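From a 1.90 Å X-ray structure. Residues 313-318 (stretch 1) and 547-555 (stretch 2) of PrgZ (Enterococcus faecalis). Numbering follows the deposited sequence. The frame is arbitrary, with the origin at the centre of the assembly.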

# COMPACT_ATOMS: atom_id res chain seq x y z
N THR A 313 -19.78 -2.73 2.57
CA THR A 313 -18.45 -3.11 3.05
C THR A 313 -17.78 -3.99 2.00
O THR A 313 -18.42 -4.85 1.41
CB THR A 313 -18.48 -3.83 4.41
OG1 THR A 313 -17.13 -4.11 4.83
CG2 THR A 313 -19.26 -5.11 4.33
N THR A 314 -16.48 -3.76 1.81
CA THR A 314 -15.72 -4.41 0.75
C THR A 314 -14.39 -4.87 1.35
O THR A 314 -13.67 -4.05 1.92
CB THR A 314 -15.45 -3.45 -0.42
OG1 THR A 314 -16.66 -2.80 -0.81
CG2 THR A 314 -14.85 -4.22 -1.64
N LEU A 315 -14.09 -6.16 1.23
CA LEU A 315 -12.89 -6.74 1.85
C LEU A 315 -11.68 -6.42 0.99
O LEU A 315 -11.72 -6.60 -0.23
CB LEU A 315 -13.03 -8.26 1.99
CG LEU A 315 -11.91 -8.98 2.75
CD1 LEU A 315 -11.91 -8.55 4.22
CD2 LEU A 315 -12.07 -10.51 2.64
N MET A 316 -10.62 -5.94 1.63
CA MET A 316 -9.40 -5.51 0.93
C MET A 316 -8.26 -6.52 1.13
O MET A 316 -8.23 -7.22 2.13
CB MET A 316 -8.95 -4.17 1.46
CG MET A 316 -9.95 -3.04 1.33
SD MET A 316 -10.04 -2.42 -0.37
CE MET A 316 -11.64 -3.02 -0.85
N ALA A 317 -7.32 -6.54 0.18
CA ALA A 317 -6.10 -7.37 0.29
C ALA A 317 -5.06 -6.62 1.12
O ALA A 317 -3.99 -6.23 0.63
CB ALA A 317 -5.55 -7.71 -1.12
N ASN A 318 -5.38 -6.44 2.40
CA ASN A 318 -4.70 -5.46 3.24
C ASN A 318 -4.64 -6.03 4.66
O ASN A 318 -5.67 -6.26 5.28
CB ASN A 318 -5.51 -4.15 3.14
CG ASN A 318 -5.01 -2.99 4.01
OD1 ASN A 318 -5.72 -1.98 4.12
ND2 ASN A 318 -3.80 -3.10 4.59
N LEU A 547 -14.71 2.83 -9.80
CA LEU A 547 -14.07 1.52 -9.73
C LEU A 547 -13.33 1.43 -8.38
O LEU A 547 -12.53 2.29 -8.06
CB LEU A 547 -13.09 1.35 -10.89
CG LEU A 547 -13.21 0.11 -11.74
CD1 LEU A 547 -14.61 0.05 -12.38
CD2 LEU A 547 -12.13 0.11 -12.82
N MET A 548 -13.63 0.40 -7.59
CA MET A 548 -12.97 0.18 -6.31
C MET A 548 -12.13 -1.11 -6.41
O MET A 548 -12.65 -2.13 -6.84
CB MET A 548 -14.02 0.05 -5.21
CG MET A 548 -13.46 -0.01 -3.79
SD MET A 548 -14.76 -0.15 -2.54
CE MET A 548 -13.81 0.08 -1.06
N HIS A 549 -10.86 -1.05 -6.02
CA HIS A 549 -9.94 -2.18 -6.17
C HIS A 549 -9.52 -2.72 -4.80
O HIS A 549 -9.16 -1.94 -3.91
CB HIS A 549 -8.69 -1.76 -6.95
CG HIS A 549 -8.97 -1.25 -8.33
ND1 HIS A 549 -9.34 -2.09 -9.37
CD2 HIS A 549 -8.89 -0.01 -8.86
CE1 HIS A 549 -9.51 -1.37 -10.47
NE2 HIS A 549 -9.24 -0.11 -10.19
N SER A 550 -9.55 -4.04 -4.63
CA SER A 550 -9.04 -4.67 -3.40
C SER A 550 -7.49 -4.78 -3.37
O SER A 550 -6.89 -5.07 -2.32
CB SER A 550 -9.66 -6.05 -3.21
OG SER A 550 -9.39 -6.86 -4.33
N ILE A 551 -6.86 -4.56 -4.52
CA ILE A 551 -5.41 -4.45 -4.65
C ILE A 551 -5.01 -3.15 -5.36
O ILE A 551 -5.79 -2.60 -6.15
CB ILE A 551 -4.78 -5.65 -5.43
CG1 ILE A 551 -5.21 -5.65 -6.90
CG2 ILE A 551 -5.13 -6.98 -4.79
CD1 ILE A 551 -4.56 -6.77 -7.73
N GLY A 552 -3.81 -2.66 -5.10
CA GLY A 552 -3.29 -1.46 -5.74
C GLY A 552 -4.01 -0.21 -5.28
O GLY A 552 -4.55 -0.16 -4.17
N ALA A 553 -4.01 0.81 -6.14
CA ALA A 553 -4.67 2.08 -5.82
C ALA A 553 -6.17 1.81 -5.68
O ALA A 553 -6.77 1.27 -6.58
CB ALA A 553 -4.39 3.10 -6.90
N LYS A 554 -6.76 2.20 -4.55
CA LYS A 554 -8.10 1.75 -4.17
C LYS A 554 -9.23 2.26 -5.07
O LYS A 554 -10.19 1.52 -5.34
CB LYS A 554 -8.41 2.13 -2.73
CG LYS A 554 -9.70 1.52 -2.19
CD LYS A 554 -9.95 1.89 -0.73
CE LYS A 554 -9.04 1.17 0.23
NZ LYS A 554 -9.61 1.17 1.64
N TYR A 555 -9.15 3.52 -5.51
CA TYR A 555 -10.26 4.11 -6.28
C TYR A 555 -9.81 4.64 -7.63
O TYR A 555 -8.76 5.26 -7.74
CB TYR A 555 -10.94 5.24 -5.49
CG TYR A 555 -11.67 4.78 -4.25
CD1 TYR A 555 -12.85 4.06 -4.35
CD2 TYR A 555 -11.17 5.03 -2.97
CE1 TYR A 555 -13.53 3.61 -3.23
CE2 TYR A 555 -11.85 4.60 -1.83
CZ TYR A 555 -13.03 3.88 -1.98
OH TYR A 555 -13.73 3.43 -0.88
O HOH W 1 -7.25 -0.82 1.93

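A single direct hydrogen bond joins the two stretches, and around it the thioether of one methionine does much of the packing: SD of Met316 lies 3.7 Å from O of His549, 3.9 Å from CA of Ser550 and 3.8 Å from CE of Lys554. The two segments are at least 232 residues apart in sequence wherever they touch, yet they bury 330 Å² between them, and Met316 gives the largest share of any residue. Its CA-to-CB bond points sideways, but chi1 and chi2, both m, bring the end of the chain nearer to stretch 2, and chi3 at 110° sits between wells. A long, unbranched, flexible side chain suits this place, since it can follow a surface made of backbone and aliphatic carbons alike.

The methyl end of Met316 continues to a second methionine, CE to CE of Met548 at 3.8 Å. Met548 reaches this point differently: its CA-to-CB bond points toward stretch 1 and its three chi angles are all t, so the side chain is extended. Its sulfur also meets the strand, with SD 3.7 Å from OG1 of Thr314, a van der Waals approach on the more exposed part of the contact.

The hydrogen bond runs from backbone to backbone: N of Ala317 donates to O of Ser550 at 2.9 Å, with an N-H...O angle of 156°. It lies beside the nearest pair of CA atoms, those of Met316 and Ser550, 4.4 Å apart. Ser550 is well covered here although its hydroxyl makes no hydrogen bond to stretch 1; CB instead packs 3.7 Å from O of Leu315. At Ala317, where the chain turns a corner, the methyl points toward stretch 2 and CB rests 3.8 Å from CG2 of Ile551, a small apolar contact beside the hydrogen bond.

Stretch 2 is braced from within by N of His549 donating to O of Lys554 at 2.7 Å, which closes the intervening loop. Gly552, in that loop, has a positive phi of 70°, a conformation favourable to glycine. The aliphatic part of Lys554 lies against Met316, while its amine reaches a bridging water: NZ donates weakly to water 1 at 3.1 Å, and the water donates to OD1 of Asn318 at 2.9 Å. Lys554 thus combines apolar packing with a polar link to a residue that has no direct contact with stretch 2.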